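Local coordinates for aeromonas extracellular serine protease (Aeromonas sobria, PDB 3WQB), which cleaves peptide bonds after paired basic residues (Lys-Lys or Lys-Arg) as a secreted, calcium-binding, furin-like serine protease and probable virulence factor, at residues A[50-53]-A[54-57]; A[416-419]-A[420-423]. The protein carries 1 engineered substitution. One frame throughout, in Å; residues are numbered along the deposited sequence.

Interaction 1: A[50-53]-A[54-57]; sequences GGIA and GNDL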
ATOM      1  N   GLY A  50     -23.768 -11.435  10.244  1.00 15.47           N
ATOM      2  CA  GLY A  50     -22.623 -11.044  11.052  1.00 15.36           C
ATOM      3  C   GLY A  50     -21.459 -12.010  10.895  1.00 14.93           C
ATOM      4  O   GLY A  50     -21.583 -13.077  10.293  1.00 15.13           O
ATOM      5  N   GLY A  51     -20.316 -11.613  11.433  1.00 14.77           N
ATOM      6  CA  GLY A  51     -19.117 -12.439  11.420  1.00 14.53           C
ATOM      7  C   GLY A  51     -18.941 -13.155  12.738  1.00 14.95           C
ATOM      8  O   GLY A  51     -19.914 -13.597  13.364  1.00 16.13           O
ATOM      9  N   ILE A  52     -17.689 -13.265  13.159  1.00 14.54           N
ATOM     10  CA  ILE A  52     -17.334 -14.007  14.354  1.00 14.55           C
ATOM     11  C   ILE A  52     -16.783 -13.028  15.386  1.00 14.30           C
ATOM     12  O   ILE A  52     -15.850 -12.276  15.113  1.00 14.20           O
ATOM     13  CB  ILE A  52     -16.317 -15.130  14.022  1.00 14.70           C
ATOM     14  CG1 ILE A  52     -16.936 -16.116  13.019  1.00 15.84           C
ATOM     15  CG2 ILE A  52     -15.887 -15.853  15.294  1.00 15.45           C
ATOM     16  CD1 ILE A  52     -15.963 -17.138  12.462  1.00 18.83           C
ATOM     17  N   ALA A  53     -17.386 -13.032  16.569  1.00 14.15           N
ATOM     18  CA  ALA A  53     -17.021 -12.103  17.634  1.00 13.92           C
ATOM     19  C   ALA A  53     -15.530 -12.108  17.961  1.00 14.31           C
ATOM     20  O   ALA A  53     -14.887 -13.165  17.956  1.00 14.73           O
ATOM     21  CB  ALA A  53     -17.846 -12.401  18.881  1.00 13.91           C
ATOM     22  N   GLY A  54     -14.989 -10.917  18.222  1.00 13.86           N
ATOM     23  CA  GLY A  54     -13.589 -10.748  18.627  1.00 13.52           C
ATOM     24  C   GLY A  54     -12.664 -10.273  17.521  1.00 12.97           C
ATOM     25  O   GLY A  54     -11.557  -9.806  17.786  1.00 12.90           O
ATOM     26  N   ASN A  55     -13.123 -10.395  16.281  1.00 12.39           N
ATOM     27  CA  ASN A  55     -12.333 -10.021  15.112  1.00 11.78           C
ATOM     28  C   ASN A  55     -12.500  -8.537  14.790  1.00 11.60           C
ATOM     29  O   ASN A  55     -13.341  -8.132  13.993  1.00 11.30           O
ATOM     30  CB  ASN A  55     -12.697 -10.937  13.945  1.00 12.23           C
ATOM     31  CG  ASN A  55     -12.299 -12.367  14.213  1.00 12.95           C
ATOM     32  OD1 ASN A  55     -13.147 -13.254  14.364  1.00 15.86           O
ATOM     33  ND2 ASN A  55     -10.999 -12.601  14.294  1.00 12.42           N
ATOM     34  N   ASP A  56     -11.681  -7.742  15.467  1.00 10.90           N
ATOM     35  CA  ASP A  56     -11.773  -6.289  15.466  1.00 10.83           C
ATOM     36  C   ASP A  56     -10.402  -5.733  15.850  1.00 10.27           C
ATOM     37  O   ASP A  56      -9.430  -6.488  15.932  1.00 10.40           O
ATOM     38  CB  ASP A  56     -12.875  -5.836  16.441  1.00 11.26           C
ATOM     39  CG  ASP A  56     -12.731  -6.459  17.824  1.00 11.44           C
ATOM     40  OD1 ASP A  56     -11.596  -6.498  18.344  1.00 11.23           O
ATOM     41  OD2 ASP A  56     -13.755  -6.898  18.394  1.00 12.62           O
ATOM     42  N   LEU A  57     -10.323  -4.433  16.119  1.00 10.44           N
ATOM     43  CA  LEU A  57      -9.041  -3.811  16.452  1.00 10.71           C
ATOM     44  C   LEU A  57      -8.656  -3.925  17.928  1.00 10.39           C
ATOM     45  O   LEU A  57      -7.612  -3.402  18.345  1.00 10.52           O
ATOM     46  CB  LEU A  57      -9.023  -2.352  16.005  1.00 11.09           C
ATOM     47  CG  LEU A  57      -9.225  -2.158  14.504  1.00 10.60           C
ATOM     48  CD1 LEU A  57      -9.509  -0.694  14.202  1.00 11.78           C
ATOM     49  CD2 LEU A  57      -8.022  -2.658  13.697  1.00 11.58           C
TER
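Asn55 lays its side chain alongside that of Ile52 and overlaps the Ile52 carbonyl: CB of Asn55 is 3.6 Å, and CG 3.7 Å, from Ile52 O. The first torsion of Asn55 (chi1 -65°) sets CG beside its own backbone N, which folds the side chain back toward the Ile52 carbonyl. Ile52 turns its outer carbons off from Asn55, leaving the root of that side chain and its carbonyl as the part of the residue that meets Asn55. Between the two, the backbone makes a type II beta turn from Ile52 to Asn55, with Ala53 and Gly54 at its corners; CA of Ile52 and CA of Asn55 come within 6.4 Å. Gly54 has a phi of 102°, and the absence of a CB matters there, because that atom would be jammed against the carbonyl oxygen of Ala53. Asn55 in turn is the centre of an inverse gamma turn, which brings Asp56 N to 3.1 Å from Gly54 O and bends the chain again at once. The loop precedes helix 60-64 in the subtilisin-like domain. Backbone bonds anchor Ile52 to Ala263 and Gly54 to Asn40, while the Asn55 side chain touches Val372. Just past the turn, buried Asp56 has its carboxylate divided between two salt bridges, OD1 to Arg18 and OD2 to Arg23, with Arg18 also donating to Gly54 O.

Interaction 2: A[416-419]-A[420-423]; sequences LIDV and NKAL
Asp418 sets its carboxylate over the first turn of helix 419-426, where OD1 accepts from Lys421 N at 3.0 Å. This is an N-cap bond, nearly straight at the hydrogen (163°), yet the donor arrives from above the carboxylate plane, 62° out of it. CG stands anti to the Asp418 backbone N (chi1 -177°), swinging the group forward along the chain until CG rests 3.4 Å from Lys421 CB. The extended lysine chain crosses it obliquely and carries its amine outward, with NZ 5.8 Å from OD2 of Asp418. Regular helical bonds follow, Ala422 N to Asp418 O at 3.0 Å and Leu423 N to Val419 O at 2.9 Å. On the buried side Val419 and Leu423 lie alongside each other, CG1 of Val419 3.9 Å from CD1 of Leu423, packed against helices 60-64 and 335-352. Farther out, Asn58 ND2 donates to the same Asp418 OD1, and Asn420 reaches Ile16 O through ND2 and Trp61 N through OD1. Two donors thus grip one buried carboxylate oxygen, and the amide groups at the helix start would probably favour the ionised form of Asp418.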
ATOM      1  N   LEU A 416      -3.239  -9.436  13.209  1.00  8.82           N
ATOM      2  CA  LEU A 416      -4.281  -8.433  13.331  1.00  9.38           C
ATOM      3  C   LEU A 416      -3.979  -7.473  14.479  1.00  9.26           C
ATOM      4  O   LEU A 416      -3.670  -7.893  15.593  1.00 10.40           O
ATOM      5  CB  LEU A 416      -5.631  -9.114  13.550  1.00  9.41           C
ATOM      6  CG  LEU A 416      -6.836  -8.252  13.927  1.00  9.55           C
ATOM      7  CD1 LEU A 416      -7.170  -7.259  12.829  1.00 10.07           C
ATOM      8  CD2 LEU A 416      -8.036  -9.124  14.268  1.00 12.14           C
ATOM      9  N   ILE A 417      -4.086  -6.182  14.200  1.00  9.14           N
ATOM     10  CA  ILE A 417      -3.879  -5.154  15.220  1.00  9.63           C
ATOM     11  C   ILE A 417      -4.646  -5.461  16.509  1.00  9.61           C
ATOM     12  O   ILE A 417      -5.832  -5.808  16.474  1.00 10.36           O
ATOM     13  CB  ILE A 417      -4.295  -3.786  14.684  1.00  9.70           C
ATOM     14  CG1 ILE A 417      -3.327  -3.356  13.575  1.00 10.96           C
ATOM     15  CG2 ILE A 417      -4.343  -2.750  15.806  1.00 11.67           C
ATOM     16  CD1 ILE A 417      -3.706  -2.053  12.886  1.00 12.83           C
ATOM     17  N   ASP A 418      -3.956  -5.323  17.638  1.00  9.85           N
ATOM     18  CA  ASP A 418      -4.558  -5.452  18.963  1.00  9.96           C
ATOM     19  C   ASP A 418      -4.142  -4.205  19.727  1.00  9.94           C
ATOM     20  O   ASP A 418      -3.064  -4.151  20.312  1.00 10.68           O
ATOM     21  CB  ASP A 418      -4.039  -6.719  19.650  1.00 10.98           C
ATOM     22  CG  ASP A 418      -4.664  -6.970  21.018  1.00 12.96           C
ATOM     23  OD1 ASP A 418      -5.179  -6.017  21.648  1.00 14.38           O
ATOM     24  OD2 ASP A 418      -4.590  -8.135  21.478  1.00 15.33           O
ATOM     25  N   VAL A 419      -4.990  -3.182  19.702  1.00 10.20           N
ATOM     26  CA  VAL A 419      -4.623  -1.892  20.291  1.00 10.71           C
ATOM     27  C   VAL A 419      -4.417  -1.997  21.803  1.00 10.80           C
ATOM     28  O   VAL A 419      -3.470  -1.409  22.354  1.00 11.27           O
ATOM     29  CB  VAL A 419      -5.684  -0.807  19.974  1.00 10.87           C
ATOM     30  CG1 VAL A 419      -5.488   0.431  20.859  1.00 12.56           C
ATOM     31  CG2 VAL A 419      -5.637  -0.430  18.497  1.00 11.58           C
ATOM     32  N   ASN A 420      -5.303  -2.721  22.482  1.00 10.72           N
ATOM     33  CA  ASN A 420      -5.188  -2.852  23.930  1.00 10.75           C
ATOM     34  C   ASN A 420      -3.854  -3.468  24.331  1.00 10.92           C
ATOM     35  O   ASN A 420      -3.205  -2.981  25.266  1.00 11.19           O
ATOM     36  CB  ASN A 420      -6.297  -3.742  24.481  1.00 10.76           C
ATOM     37  CG  ASN A 420      -7.678  -3.146  24.340  1.00 10.80           C
ATOM     38  OD1 ASN A 420      -7.857  -1.958  24.060  1.00 11.00           O
ATOM     39  ND2 ASN A 420      -8.677  -3.989  24.548  1.00 11.00           N
ATOM     40  N   LYS A 421      -3.444  -4.524  23.628  1.00 11.24           N
ATOM     41  CA  LYS A 421      -2.190  -5.200  23.957  1.00 11.21           C
ATOM     42  C   LYS A 421      -0.986  -4.333  23.591  1.00 11.21           C
ATOM     43  O   LYS A 421      -0.002  -4.294  24.329  1.00 11.80           O
ATOM     44  CB  LYS A 421      -2.107  -6.575  23.297  1.00 11.35           C
ATOM     45  CG  LYS A 421      -0.945  -7.431  23.784  1.00 12.68           C
ATOM     46  CD  LYS A 421      -1.017  -8.835  23.213  1.00 16.36           C
ATOM     47  CE  LYS A 421       0.223  -9.620  23.609  1.00 18.83           C
ATOM     48  NZ  LYS A 421       0.152 -11.020  23.128  1.00 21.05           N
ATOM     49  N   ALA A 422      -1.077  -3.603  22.479  1.00 11.08           N
ATOM     50  CA  ALA A 422      -0.023  -2.662  22.124  1.00 11.15           C
ATOM     51  C   ALA A 422       0.165  -1.630  23.230  1.00 11.41           C
ATOM     52  O   ALA A 422       1.292  -1.288  23.582  1.00 11.41           O
ATOM     53  CB  ALA A 422      -0.320  -1.988  20.779  1.00 11.26           C
ATOM     54  N   LEU A 423      -0.945  -1.145  23.786  1.00 11.75           N
ATOM     55  CA  LEU A 423      -0.883  -0.193  24.900  1.00 12.09           C
ATOM     56  C   LEU A 423      -0.317  -0.800  26.178  1.00 12.39           C
ATOM     57  O   LEU A 423       0.396  -0.126  26.912  1.00 12.65           O
ATOM     58  CB  LEU A 423      -2.253   0.423  25.171  1.00 11.87           C
ATOM     59  CG  LEU A 423      -2.738   1.418  24.120  1.00 11.89           C
ATOM     60  CD1 LEU A 423      -4.227   1.665  24.298  1.00 13.57           C
ATOM     61  CD2 LEU A 423      -1.957   2.713  24.209  1.00 12.32           C
TER

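From the N terminus, interaction 1 comes first, turning the chain within a loop ahead of helix 60-64. Interaction 2 follows some 360 residues later, starting helix 419-426. Each is local, closing no loop longer than a turn, and they stand in series, neither nested nor crossed. In space their centres are about 15 Å apart, and the end of 54-57 touches the middle of 416-423: Leu57 O lies 3.0 Å from Val419 N, a probable hydrogen bond, with Leu57 CD2 packed 4.0 Å from Ile417 CB. Arg18 also bonds Ile417 O, and Asn58 N bonds Asp56 OD1, so both residues join the early loop to the late helix.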